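Local coordinates for ribonuclease J (Methanolobus psychrophilus R15, PDB 5HAB), which degrades RNA as an exoribonuclease of the beta-CASP family, built on a metallo-beta-lactamase fold, at residues E168-Q173 and V208-R213; F197-T202 and W417-M422; A232-K237 and H410-D415. The protein carries 1 engineered substitution. All coordinates share one frame; numbering follows the deposited sequence.

Contact 1: E168-Q173 and V208-R213; sequences EFINTQ and VPDFDR
E168, I170 and N171 lie on strand 166-172, and chain 208-213 passes over them as it enters helix 211-220. D210 is the centre of an inverse gamma turn, closed by a weak bond from F211 N to P209 O. It is also the N-cap: D210 OD1 accepts from R213 N at 3.2 Å, met from above the carboxylate plane. D210 OD2 accepts a hydrogen bond from a water 2.8 Å away. The same water accepts from N171 N, so it bridges strand and helix cap. The strand belongs to a mixed sheet of the metallo-beta-lactamase fold, and the helix start rests on that sheet. R213 NE donates to E168 OE2 at 2.6 Å and R213 NH2 to E168 OE1 at 3.0 Å, a side-on salt bridge using the syn lone pairs. The two flat groups are nearly coplanar, 19° apart. E168 reaches out fully extended, with CG anti to its N (chi1 175°), while R213 bends at chi2 (56°) to come from the opposite direction. H185 also bonds E168 OE1, and E220 forms a salt bridge with R213 NH1. I170 CG2 packs on D210 CB at 3.7 Å, the side chains crossing at about a right angle.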
loop_
_atom_site.group_PDB
_atom_site.type_symbol
_atom_site.label_atom_id
_atom_site.label_comp_id
_atom_site.label_asym_id
_atom_site.label_seq_id
_atom_site.Cartn_x
_atom_site.Cartn_y
_atom_site.Cartn_z
ATOM N N GLU B 168 -33.824 -9.697 25.169
ATOM C CA GLU B 168 -34.374 -10.228 23.925
ATOM C C GLU B 168 -33.258 -10.568 22.936
ATOM O O GLU B 168 -32.340 -9.776 22.737
ATOM C CB GLU B 168 -35.344 -9.217 23.305
ATOM C CG GLU B 168 -35.898 -9.604 21.940
ATOM C CD GLU B 168 -36.821 -8.541 21.371
ATOM O OE1 GLU B 168 -37.031 -7.513 22.049
ATOM O OE2 GLU B 168 -37.356 -8.739 20.257
ATOM N N PHE B 169 -33.331 -11.748 22.327
ATOM C CA PHE B 169 -32.420 -12.107 21.244
ATOM C C PHE B 169 -33.087 -11.865 19.890
ATOM O O PHE B 169 -34.257 -12.206 19.699
ATOM C CB PHE B 169 -31.979 -13.570 21.353
ATOM C CG PHE B 169 -30.874 -13.811 22.351
ATOM C CD1 PHE B 169 -30.390 -12.785 23.143
ATOM C CD2 PHE B 169 -30.305 -15.070 22.479
ATOM C CE1 PHE B 169 -29.370 -13.012 24.057
ATOM C CE2 PHE B 169 -29.285 -15.302 23.389
ATOM C CZ PHE B 169 -28.817 -14.272 24.178
ATOM N N ILE B 170 -32.349 -11.268 18.958
ATOM C CA ILE B 170 -32.832 -11.087 17.588
ATOM C C ILE B 170 -31.855 -11.772 16.650
ATOM O O ILE B 170 -30.658 -11.558 16.758
ATOM C CB ILE B 170 -32.981 -9.602 17.234
ATOM C CG1 ILE B 170 -33.880 -8.903 18.250
ATOM C CG2 ILE B 170 -33.523 -9.433 15.823
ATOM C CD1 ILE B 170 -33.644 -7.432 18.330
ATOM N N ASN B 171 -32.342 -12.597 15.732
ATOM C CA ASN B 171 -31.421 -13.346 14.877
ATOM C C ASN B 171 -30.693 -12.408 13.921
ATOM O O ASN B 171 -31.253 -11.414 13.451
ATOM C CB ASN B 171 -32.159 -14.444 14.095
ATOM C CG ASN B 171 -32.173 -14.193 12.602
ATOM O OD1 ASN B 171 -33.096 -13.574 12.075
ATOM N ND2 ASN B 171 -31.151 -14.681 11.908
ATOM N N THR B 172 -29.429 -12.709 13.663
ATOM C CA THR B 172 -28.688 -11.994 12.637
ATOM C C THR B 172 -27.756 -12.982 11.947
ATOM O O THR B 172 -27.783 -14.178 12.249
ATOM C CB THR B 172 -27.893 -10.810 13.223
ATOM O OG1 THR B 172 -27.404 -9.985 12.158
ATOM C CG2 THR B 172 -26.716 -11.309 14.066
ATOM N N GLN B 173 -26.936 -12.495 11.022
ATOM C CA GLN B 173 -26.006 -13.370 10.319
ATOM C C GLN B 173 -24.566 -13.016 10.656
ATOM O O GLN B 173 -24.273 -11.887 11.043
ATOM C CB GLN B 173 -26.228 -13.291 8.807
ATOM C CG GLN B 173 -27.414 -14.100 8.305
ATOM C CD GLN B 173 -27.153 -15.593 8.327
ATOM O OE1 GLN B 173 -26.100 -16.061 7.886
ATOM N NE2 GLN B 173 -28.121 -16.353 8.826
ATOM N N VAL B 208 -33.081 -15.329 7.485
ATOM C CA VAL B 208 -33.019 -13.951 7.022
ATOM C C VAL B 208 -33.150 -13.033 8.227
ATOM O O VAL B 208 -33.959 -13.294 9.118
ATOM C CB VAL B 208 -34.110 -13.673 5.969
ATOM C CG1 VAL B 208 -34.639 -12.248 6.085
ATOM C CG2 VAL B 208 -33.569 -13.931 4.574
ATOM N N PRO B 209 -32.344 -11.959 8.267
ATOM C CA PRO B 209 -32.348 -11.037 9.408
ATOM C C PRO B 209 -33.723 -10.435 9.680
ATOM O O PRO B 209 -34.529 -10.272 8.763
ATOM C CB PRO B 209 -31.356 -9.943 8.988
ATOM C CG PRO B 209 -31.113 -10.154 7.526
ATOM C CD PRO B 209 -31.326 -11.600 7.270
ATOM N N ASP B 210 -33.977 -10.120 10.944
ATOM C CA ASP B 210 -35.299 -9.711 11.385
ATOM C C ASP B 210 -35.499 -8.211 11.230
ATOM O O ASP B 210 -35.573 -7.490 12.222
ATOM C CB ASP B 210 -35.515 -10.125 12.841
ATOM C CG ASP B 210 -36.983 -10.255 13.199
ATOM O OD1 ASP B 210 -37.836 -9.725 12.453
ATOM O OD2 ASP B 210 -37.283 -10.884 14.234
ATOM N N PHE B 211 -35.604 -7.745 9.990
ATOM C CA PHE B 211 -35.740 -6.318 9.723
ATOM C C PHE B 211 -37.007 -5.743 10.354
ATOM O O PHE B 211 -37.007 -4.614 10.846
ATOM C CB PHE B 211 -35.736 -6.058 8.217
ATOM C CG PHE B 211 -34.438 -6.419 7.546
ATOM C CD1 PHE B 211 -33.288 -5.690 7.797
ATOM C CD2 PHE B 211 -34.371 -7.481 6.660
ATOM C CE1 PHE B 211 -32.092 -6.014 7.184
ATOM C CE2 PHE B 211 -33.178 -7.809 6.041
ATOM C CZ PHE B 211 -32.037 -7.073 6.303
ATOM N N ASP B 212 -38.075 -6.534 10.339
ATOM C CA ASP B 212 -39.350 -6.147 10.933
ATOM C C ASP B 212 -39.191 -5.800 12.409
ATOM O O ASP B 212 -39.644 -4.747 12.867
ATOM C CB ASP B 212 -40.371 -7.270 10.771
ATOM C CG ASP B 212 -40.800 -7.459 9.333
ATOM O OD1 ASP B 212 -40.601 -6.528 8.524
ATOM O OD2 ASP B 212 -41.326 -8.545 9.011
ATOM N N ARG B 213 -38.552 -6.700 13.151
ATOM C CA ARG B 213 -38.346 -6.494 14.575
ATOM C C ARG B 213 -37.436 -5.299 14.816
ATOM O O ARG B 213 -37.639 -4.551 15.767
ATOM C CB ARG B 213 -37.763 -7.747 15.231
ATOM C CG ARG B 213 -37.609 -7.634 16.739
ATOM C CD ARG B 213 -38.937 -7.280 17.394
ATOM N NE ARG B 213 -38.796 -7.046 18.827
ATOM C CZ ARG B 213 -39.438 -6.090 19.490
ATOM N NH1 ARG B 213 -40.264 -5.276 18.849
ATOM N NH2 ARG B 213 -39.250 -5.946 20.796
HETATM O O HOH W 1 -35.604 -12.583 15.600
#

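Contact 2: F197-T202 and W417-M422; sequences FKFDRT and WELLRM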
loop_
_atom_site.group_PDB
_atom_site.type_symbol
_atom_site.label_atom_id
_atom_site.label_comp_id
_atom_site.label_asym_id
_atom_site.label_seq_id
_atom_site.Cartn_x
_atom_site.Cartn_y
_atom_site.Cartn_z
ATOM N N PHE B 197 -21.641 -8.878 13.223
ATOM C CA PHE B 197 -22.823 -9.184 12.445
ATOM C C PHE B 197 -22.711 -8.722 11.008
ATOM O O PHE B 197 -21.828 -7.950 10.637
ATOM C CB PHE B 197 -24.051 -8.533 13.058
ATOM C CG PHE B 197 -24.246 -7.109 12.630
ATOM C CD1 PHE B 197 -23.543 -6.090 13.250
ATOM C CD2 PHE B 197 -25.123 -6.788 11.601
ATOM C CE1 PHE B 197 -23.715 -4.779 12.856
ATOM C CE2 PHE B 197 -25.293 -5.480 11.205
ATOM C CZ PHE B 197 -24.589 -4.475 11.833
ATOM N N LYS B 198 -23.696 -9.141 10.235
ATOM C CA LYS B 198 -23.735 -8.900 8.817
ATOM C C LYS B 198 -25.169 -9.088 8.351
ATOM O O LYS B 198 -25.829 -10.054 8.732
ATOM C CB LYS B 198 -22.768 -9.857 8.118
ATOM C CG LYS B 198 -23.192 -10.357 6.769
ATOM C CD LYS B 198 -22.239 -11.443 6.316
ATOM C CE LYS B 198 -22.453 -11.784 4.858
ATOM N NZ LYS B 198 -21.340 -12.610 4.341
ATOM N N PHE B 199 -25.672 -8.143 7.571
ATOM C CA PHE B 199 -26.938 -8.354 6.897
ATOM C C PHE B 199 -26.692 -9.339 5.754
ATOM O O PHE B 199 -25.793 -9.137 4.936
ATOM C CB PHE B 199 -27.509 -7.037 6.367
ATOM C CG PHE B 199 -27.977 -6.098 7.441
ATOM C CD1 PHE B 199 -28.289 -6.568 8.703
ATOM C CD2 PHE B 199 -28.106 -4.743 7.187
ATOM C CE1 PHE B 199 -28.722 -5.706 9.694
ATOM C CE2 PHE B 199 -28.538 -3.873 8.175
ATOM C CZ PHE B 199 -28.847 -4.356 9.428
ATOM N N ASP B 200 -27.479 -10.405 5.698
ATOM C CA ASP B 200 -27.366 -11.369 4.609
ATOM C C ASP B 200 -28.763 -11.820 4.212
ATOM O O ASP B 200 -29.429 -12.543 4.948
ATOM C CB ASP B 200 -26.501 -12.570 5.006
ATOM C CG ASP B 200 -26.088 -13.410 3.807
ATOM O OD1 ASP B 200 -26.792 -13.360 2.776
ATOM O OD2 ASP B 200 -25.059 -14.114 3.888
ATOM N N ARG B 201 -29.189 -11.395 3.029
ATOM C CA ARG B 201 -30.555 -11.603 2.568
ATOM C C ARG B 201 -30.728 -12.930 1.857
ATOM O O ARG B 201 -31.848 -13.350 1.576
ATOM C CB ARG B 201 -30.921 -10.451 1.647
ATOM C CG ARG B 201 -30.877 -9.140 2.413
ATOM C CD ARG B 201 -31.006 -7.913 1.520
ATOM N NE ARG B 201 -31.032 -6.658 2.285
ATOM C CZ ARG B 201 -29.947 -6.091 2.807
ATOM N NH1 ARG B 201 -28.775 -6.687 2.668
ATOM N NH2 ARG B 201 -30.036 -4.960 3.491
ATOM N N THR B 202 -29.610 -13.601 1.596
ATOM C CA THR B 202 -29.624 -14.942 1.024
ATOM C C THR B 202 -28.615 -15.837 1.744
ATOM O O THR B 202 -27.645 -16.292 1.138
ATOM C CB THR B 202 -29.310 -14.925 -0.499
ATOM O OG1 THR B 202 -28.002 -14.382 -0.724
ATOM C CG2 THR B 202 -30.331 -14.085 -1.261
ATOM N N TRP B 417 -25.519 2.024 7.736
ATOM C CA TRP B 417 -26.427 3.108 7.376
ATOM C C TRP B 417 -27.884 2.682 7.574
ATOM O O TRP B 417 -28.667 3.353 8.263
ATOM C CB TRP B 417 -26.173 3.528 5.925
ATOM C CG TRP B 417 -27.045 4.623 5.420
ATOM C CD1 TRP B 417 -28.166 4.492 4.657
ATOM C CD2 TRP B 417 -26.846 6.028 5.605
ATOM N NE1 TRP B 417 -28.691 5.729 4.370
ATOM C CE2 TRP B 417 -27.900 6.689 4.941
ATOM C CE3 TRP B 417 -25.887 6.790 6.277
ATOM C CZ2 TRP B 417 -28.018 8.075 4.927
ATOM C CZ3 TRP B 417 -26.006 8.168 6.260
ATOM C CH2 TRP B 417 -27.064 8.795 5.591
ATOM N N GLU B 418 -28.236 1.543 6.989
ATOM C CA GLU B 418 -29.602 1.046 7.079
ATOM C C GLU B 418 -29.960 0.591 8.498
ATOM O O GLU B 418 -31.092 0.785 8.947
ATOM C CB GLU B 418 -29.812 -0.087 6.073
ATOM C CG GLU B 418 -29.666 0.389 4.628
ATOM C CD GLU B 418 -30.322 -0.538 3.625
ATOM O OE1 GLU B 418 -30.349 -0.184 2.426
ATOM O OE2 GLU B 418 -30.818 -1.612 4.032
ATOM N N LEU B 419 -29.004 -0.002 9.206
ATOM C CA LEU B 419 -29.229 -0.371 10.606
ATOM C C LEU B 419 -29.579 0.874 11.419
ATOM O O LEU B 419 -30.510 0.876 12.229
ATOM C CB LEU B 419 -27.999 -1.061 11.200
ATOM C CG LEU B 419 -28.087 -1.406 12.692
ATOM C CD1 LEU B 419 -29.205 -2.398 12.951
ATOM C CD2 LEU B 419 -26.769 -1.951 13.210
ATOM N N LEU B 420 -28.817 1.936 11.182
ATOM C CA LEU B 420 -29.014 3.202 11.862
ATOM C C LEU B 420 -30.393 3.769 11.528
ATOM O O LEU B 420 -31.058 4.344 12.387
ATOM C CB LEU B 420 -27.911 4.184 11.464
ATOM C CG LEU B 420 -27.271 5.024 12.563
ATOM C CD1 LEU B 420 -26.996 4.161 13.779
ATOM C CD2 LEU B 420 -25.977 5.625 12.051
ATOM N N ARG B 421 -30.835 3.581 10.287
ATOM C CA ARG B 421 -32.140 4.108 9.890
ATOM C C ARG B 421 -33.292 3.279 10.454
ATOM O O ARG B 421 -34.390 3.794 10.661
ATOM C CB ARG B 421 -32.260 4.169 8.366
ATOM C CG ARG B 421 -31.444 5.270 7.705
ATOM C CD ARG B 421 -31.893 5.523 6.262
ATOM N NE ARG B 421 -33.305 5.212 6.039
ATOM C CZ ARG B 421 -33.741 4.114 5.427
ATOM N NH1 ARG B 421 -32.871 3.219 4.976
ATOM N NH2 ARG B 421 -35.042 3.911 5.269
ATOM N N MET B 422 -33.034 2.008 10.739
ATOM C CA MET B 422 -34.072 1.142 11.280
ATOM C C MET B 422 -34.223 1.288 12.796
ATOM O O MET B 422 -35.330 1.471 13.301
ATOM C CB MET B 422 -33.780 -0.315 10.914
ATOM C CG MET B 422 -34.045 -0.637 9.450
ATOM S SD MET B 422 -33.844 -2.384 9.053
ATOM C CE MET B 422 -32.071 -2.570 9.226
#
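F199 points its ring at helix 413-423 and meets L419 and M422 there. Its CZ atom lies 3.8 Å from L419 CB and 3.7 Å from M422 CE. L419 crosses the F199 side chain at about a right angle. M422 comes from the opposite direction, and its bend at chi3 (-69°) brings the terminal methyl onto the ring atoms CZ and CE2. F197 uses the other branch of the leucine: its CZ touches L419 CD2 at 3.6 Å, with the two side chains oblique to each other. L419 thus serves both rings, CB and CD1 for F199 and CD2 for F197. Each ring has an aromatic neighbour set edge-to-face, F181 for F197 and F211 for F199. The polar pair is looser. R201 runs extended from CG to NE, and its NH2 forms a long salt bridge with E418 OE2 at 3.5 Å. The oxygen sits at the edge of the guanidinium, but the carboxylate plane is turned 89° from it. G254 and T255 of the second subunit pack on R201 and E418. L419 further touches L225 and T227 of strand 222-228. The loop after strand 189-194 packs on helix 413-423, two parts of the metallo-beta-lactamase fold flanking the inserted beta-CASP domain.

Contact 3: A232-K237 and H410-D415; sequences AGRNGK and HAYRED. With SO4 (sulfate ion), chain K; nucleotides of chain D.
R234 and G236 supply backbone carbonyls to the start of helix 413-423. R413 N bonds to R234 O at 3.0 Å, nearly in line with the carbonyl. E414 N bonds to G236 O, also at 3.0 Å but tilted from the carbonyl plane. G236 turns the chain at a positive phi (87°), and its carbonyl points to E414 N. Within the helix start, D415 OD2 accepts from the backbone N of the N-cap residue Y412 at 2.8 Å through its anti lone pair; T238 N is its second donor. The nonpolar contact is a CH-pi interaction: R234 CB stands over the centre of the Y412 ring, 3.9 Å from the centroid. The R234 guanidinium lies beyond, its plane 89° from the ring. In the contacts with the sulfate, R413, bent at chi3, sends NH2 to O3 at 3.2 Å in a straight bond (176°), while N235 ND2 gives a weak bond to O2. N235 OD1 accepts from D403 N of the second subunit. K395 of the second subunit binds the same sulfate. Toward the RNA, H410 NE2 lies 3.3 Å from O2' of A1 of chain D and makes a weak hydrogen bond to an RNA phosphate; its ND1 bonds to E228. Loop carbonyls therefore satisfy the first helix amides, and the sulfate, probably from the crystallisation liquor, is consistent with an anion site at the subunit interface.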
loop_
_atom_site.group_PDB
_atom_site.type_symbol
_atom_site.label_atom_id
_atom_site.label_comp_id
_atom_site.label_asym_id
_atom_site.label_seq_id
_atom_site.Cartn_x
_atom_site.Cartn_y
_atom_site.Cartn_z
ATOM N N ALA B 232 -16.809 -0.678 8.913
ATOM C CA ALA B 232 -17.588 0.526 8.629
ATOM C C ALA B 232 -16.892 1.396 7.589
ATOM O O ALA B 232 -17.524 2.220 6.929
ATOM C CB ALA B 232 -17.830 1.316 9.903
ATOM N N GLY B 233 -15.581 1.224 7.470
ATOM C CA GLY B 233 -14.805 1.932 6.475
ATOM C C GLY B 233 -14.954 1.369 5.075
ATOM O O GLY B 233 -14.678 2.064 4.099
ATOM N N ARG B 234 -15.395 0.116 4.971
ATOM C CA ARG B 234 -15.536 -0.526 3.666
ATOM C C ARG B 234 -16.804 -0.062 2.972
ATOM O O ARG B 234 -17.882 0.010 3.564
ATOM C CB ARG B 234 -15.521 -2.053 3.791
ATOM C CG ARG B 234 -14.178 -2.594 4.252
ATOM C CD ARG B 234 -14.099 -4.111 4.214
ATOM N NE ARG B 234 -12.739 -4.556 4.508
ATOM C CZ ARG B 234 -12.368 -5.826 4.636
ATOM N NH1 ARG B 234 -13.257 -6.800 4.503
ATOM N NH2 ARG B 234 -11.102 -6.119 4.907
ATOM N N ASN B 235 -16.642 0.267 1.701
ATOM C CA ASN B 235 -17.693 0.868 0.906
ATOM C C ASN B 235 -18.765 -0.143 0.495
ATOM O O ASN B 235 -18.466 -1.302 0.213
ATOM C CB ASN B 235 -17.064 1.524 -0.325
ATOM C CG ASN B 235 -18.085 1.979 -1.328
ATOM O OD1 ASN B 235 -18.659 1.169 -2.055
ATOM N ND2 ASN B 235 -18.324 3.287 -1.377
ATOM N N GLY B 236 -20.015 0.306 0.467
ATOM C CA GLY B 236 -21.108 -0.507 -0.032
ATOM C C GLY B 236 -21.754 -1.416 0.992
ATOM O O GLY B 236 -21.916 -1.044 2.154
ATOM N N LYS B 237 -22.144 -2.606 0.549
ATOM C CA LYS B 237 -22.805 -3.577 1.413
ATOM C C LYS B 237 -22.001 -4.867 1.437
ATOM O O LYS B 237 -21.306 -5.182 0.470
ATOM C CB LYS B 237 -24.235 -3.847 0.945
ATOM C CG LYS B 237 -24.328 -4.647 -0.342
ATOM C CD LYS B 237 -25.774 -4.871 -0.749
ATOM C CE LYS B 237 -26.508 -5.745 0.253
ATOM N NZ LYS B 237 -27.914 -5.989 -0.174
ATOM N N HIS B 410 -18.635 -9.280 8.319
ATOM C CA HIS B 410 -18.964 -8.015 8.983
ATOM C C HIS B 410 -19.686 -7.008 8.084
ATOM O O HIS B 410 -19.453 -6.943 6.877
ATOM C CB HIS B 410 -17.692 -7.358 9.535
ATOM C CG HIS B 410 -17.005 -8.157 10.598
ATOM N ND1 HIS B 410 -17.396 -8.133 11.919
ATOM C CD2 HIS B 410 -15.944 -8.997 10.534
ATOM C CE1 HIS B 410 -16.610 -8.928 12.622
ATOM N NE2 HIS B 410 -15.720 -9.463 11.806
ATOM N N ALA B 411 -20.541 -6.201 8.705
ATOM C CA ALA B 411 -21.319 -5.180 8.014
ATOM C C ALA B 411 -20.439 -4.110 7.366
ATOM O O ALA B 411 -19.454 -3.646 7.952
ATOM C CB ALA B 411 -22.289 -4.528 8.980
ATOM N N TYR B 412 -20.801 -3.723 6.149
ATOM C CA TYR B 412 -20.114 -2.631 5.470
ATOM C C TYR B 412 -20.812 -1.317 5.816
ATOM O O TYR B 412 -21.789 -1.308 6.564
ATOM C CB TYR B 412 -20.091 -2.852 3.952
ATOM C CG TYR B 412 -19.100 -3.897 3.490
ATOM C CD1 TYR B 412 -18.472 -4.737 4.399
ATOM C CD2 TYR B 412 -18.779 -4.033 2.143
ATOM C CE1 TYR B 412 -17.563 -5.696 3.982
ATOM C CE2 TYR B 412 -17.866 -4.985 1.717
ATOM C CZ TYR B 412 -17.265 -5.814 2.640
ATOM O OH TYR B 412 -16.360 -6.766 2.228
ATOM N N ARG B 413 -20.306 -0.217 5.273
ATOM C CA ARG B 413 -20.810 1.116 5.594
ATOM C C ARG B 413 -22.324 1.253 5.401
ATOM O O ARG B 413 -23.014 1.756 6.286
ATOM C CB ARG B 413 -20.054 2.178 4.776
ATOM C CG ARG B 413 -20.489 3.608 5.070
ATOM C CD ARG B 413 -19.726 4.665 4.264
ATOM N NE ARG B 413 -18.272 4.494 4.330
ATOM C CZ ARG B 413 -17.471 4.355 3.275
ATOM N NH1 ARG B 413 -17.970 4.351 2.045
ATOM N NH2 ARG B 413 -16.163 4.216 3.455
ATOM N N GLU B 414 -22.846 0.802 4.265
ATOM C CA GLU B 414 -24.265 0.992 3.964
ATOM C C GLU B 414 -25.159 0.074 4.799
ATOM O O GLU B 414 -26.323 0.397 5.069
ATOM C CB GLU B 414 -24.530 0.771 2.472
ATOM C CG GLU B 414 -23.715 1.675 1.558
ATOM C CD GLU B 414 -23.782 3.132 1.967
ATOM O OE1 GLU B 414 -24.899 3.625 2.224
ATOM O OE2 GLU B 414 -22.723 3.792 2.016
ATOM N N ASP B 415 -24.615 -1.070 5.200
ATOM C CA ASP B 415 -25.306 -1.941 6.143
ATOM C C ASP B 415 -25.512 -1.204 7.468
ATOM O O ASP B 415 -26.601 -1.234 8.052
ATOM C CB ASP B 415 -24.518 -3.231 6.358
ATOM C CG ASP B 415 -24.330 -4.010 5.073
ATOM O OD1 ASP B 415 -25.342 -4.301 4.406
ATOM O OD2 ASP B 415 -23.169 -4.322 4.721
HETATM S S SO4 K . -14.326 5.040 0.120
HETATM O O1 SO4 K . -13.318 4.960 -0.933
HETATM O O2 SO4 K . -15.640 5.283 -0.474
HETATM O O3 SO4 K . -14.348 3.782 0.859
HETATM O O4 SO4 K . -13.992 6.134 1.029
ATOM O OP3 A D 1 -13.002 -11.893 6.727
ATOM P P A D 1 -13.764 -11.328 7.866
ATOM O OP1 A D 1 -14.785 -12.318 8.293
ATOM O OP2 A D 1 -14.198 -9.957 7.497
ATOM O "O5'" A D 1 -12.733 -11.123 9.054
ATOM C "C5'" A D 1 -11.857 -12.165 9.470
ATOM C "C4'" A D 1 -11.320 -11.890 10.853
ATOM O "O4'" A D 1 -10.345 -10.814 10.765
ATOM C "C3'" A D 1 -12.373 -11.436 11.861
ATOM O "O3'" A D 1 -12.093 -11.961 13.156
ATOM C "C2'" A D 1 -12.228 -9.917 11.862
ATOM O "O2'" A D 1 -12.624 -9.293 13.065
ATOM C "C1'" A D 1 -10.735 -9.731 11.592
ATOM N N9 A D 1 -10.448 -8.488 10.866
ATOM C C8 A D 1 -11.187 -7.973 9.825
ATOM N N7 A D 1 -10.732 -6.839 9.350
ATOM C C5 A D 1 -9.616 -6.581 10.136
ATOM C C6 A D 1 -8.692 -5.520 10.133
ATOM N N6 A D 1 -8.751 -4.488 9.283
ATOM N N1 A D 1 -7.693 -5.560 11.045
ATOM C C2 A D 1 -7.638 -6.595 11.896
ATOM N N3 A D 1 -8.446 -7.652 11.997
ATOM C C4 A D 1 -9.429 -7.585 11.078
#

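How the contacts relate
Contact 2 lies between the other two: its centre is 10 Å from that of contact 1 and 9 Å from that of contact 3, while contacts 1 and 3, 18 Å apart, do not touch. Its segments alternate with those of contact 1, and contact 3 is nested inside the loop it closes. F211 CD1 of contact 1 meets M422 SD of contact 2 at 3.6 Å. Contacts 2 and 3 share helix 413-423, where F199 CE2 lies 3.3 Å from D415 O. R201 NH1 and K237 NZ are like charges 3.1 Å apart; D250 of the second subunit pairs with K237. Contact 3 reaches the RNA; the nearest atoms of contacts 2 and 1 are about 8 and 10 Å away.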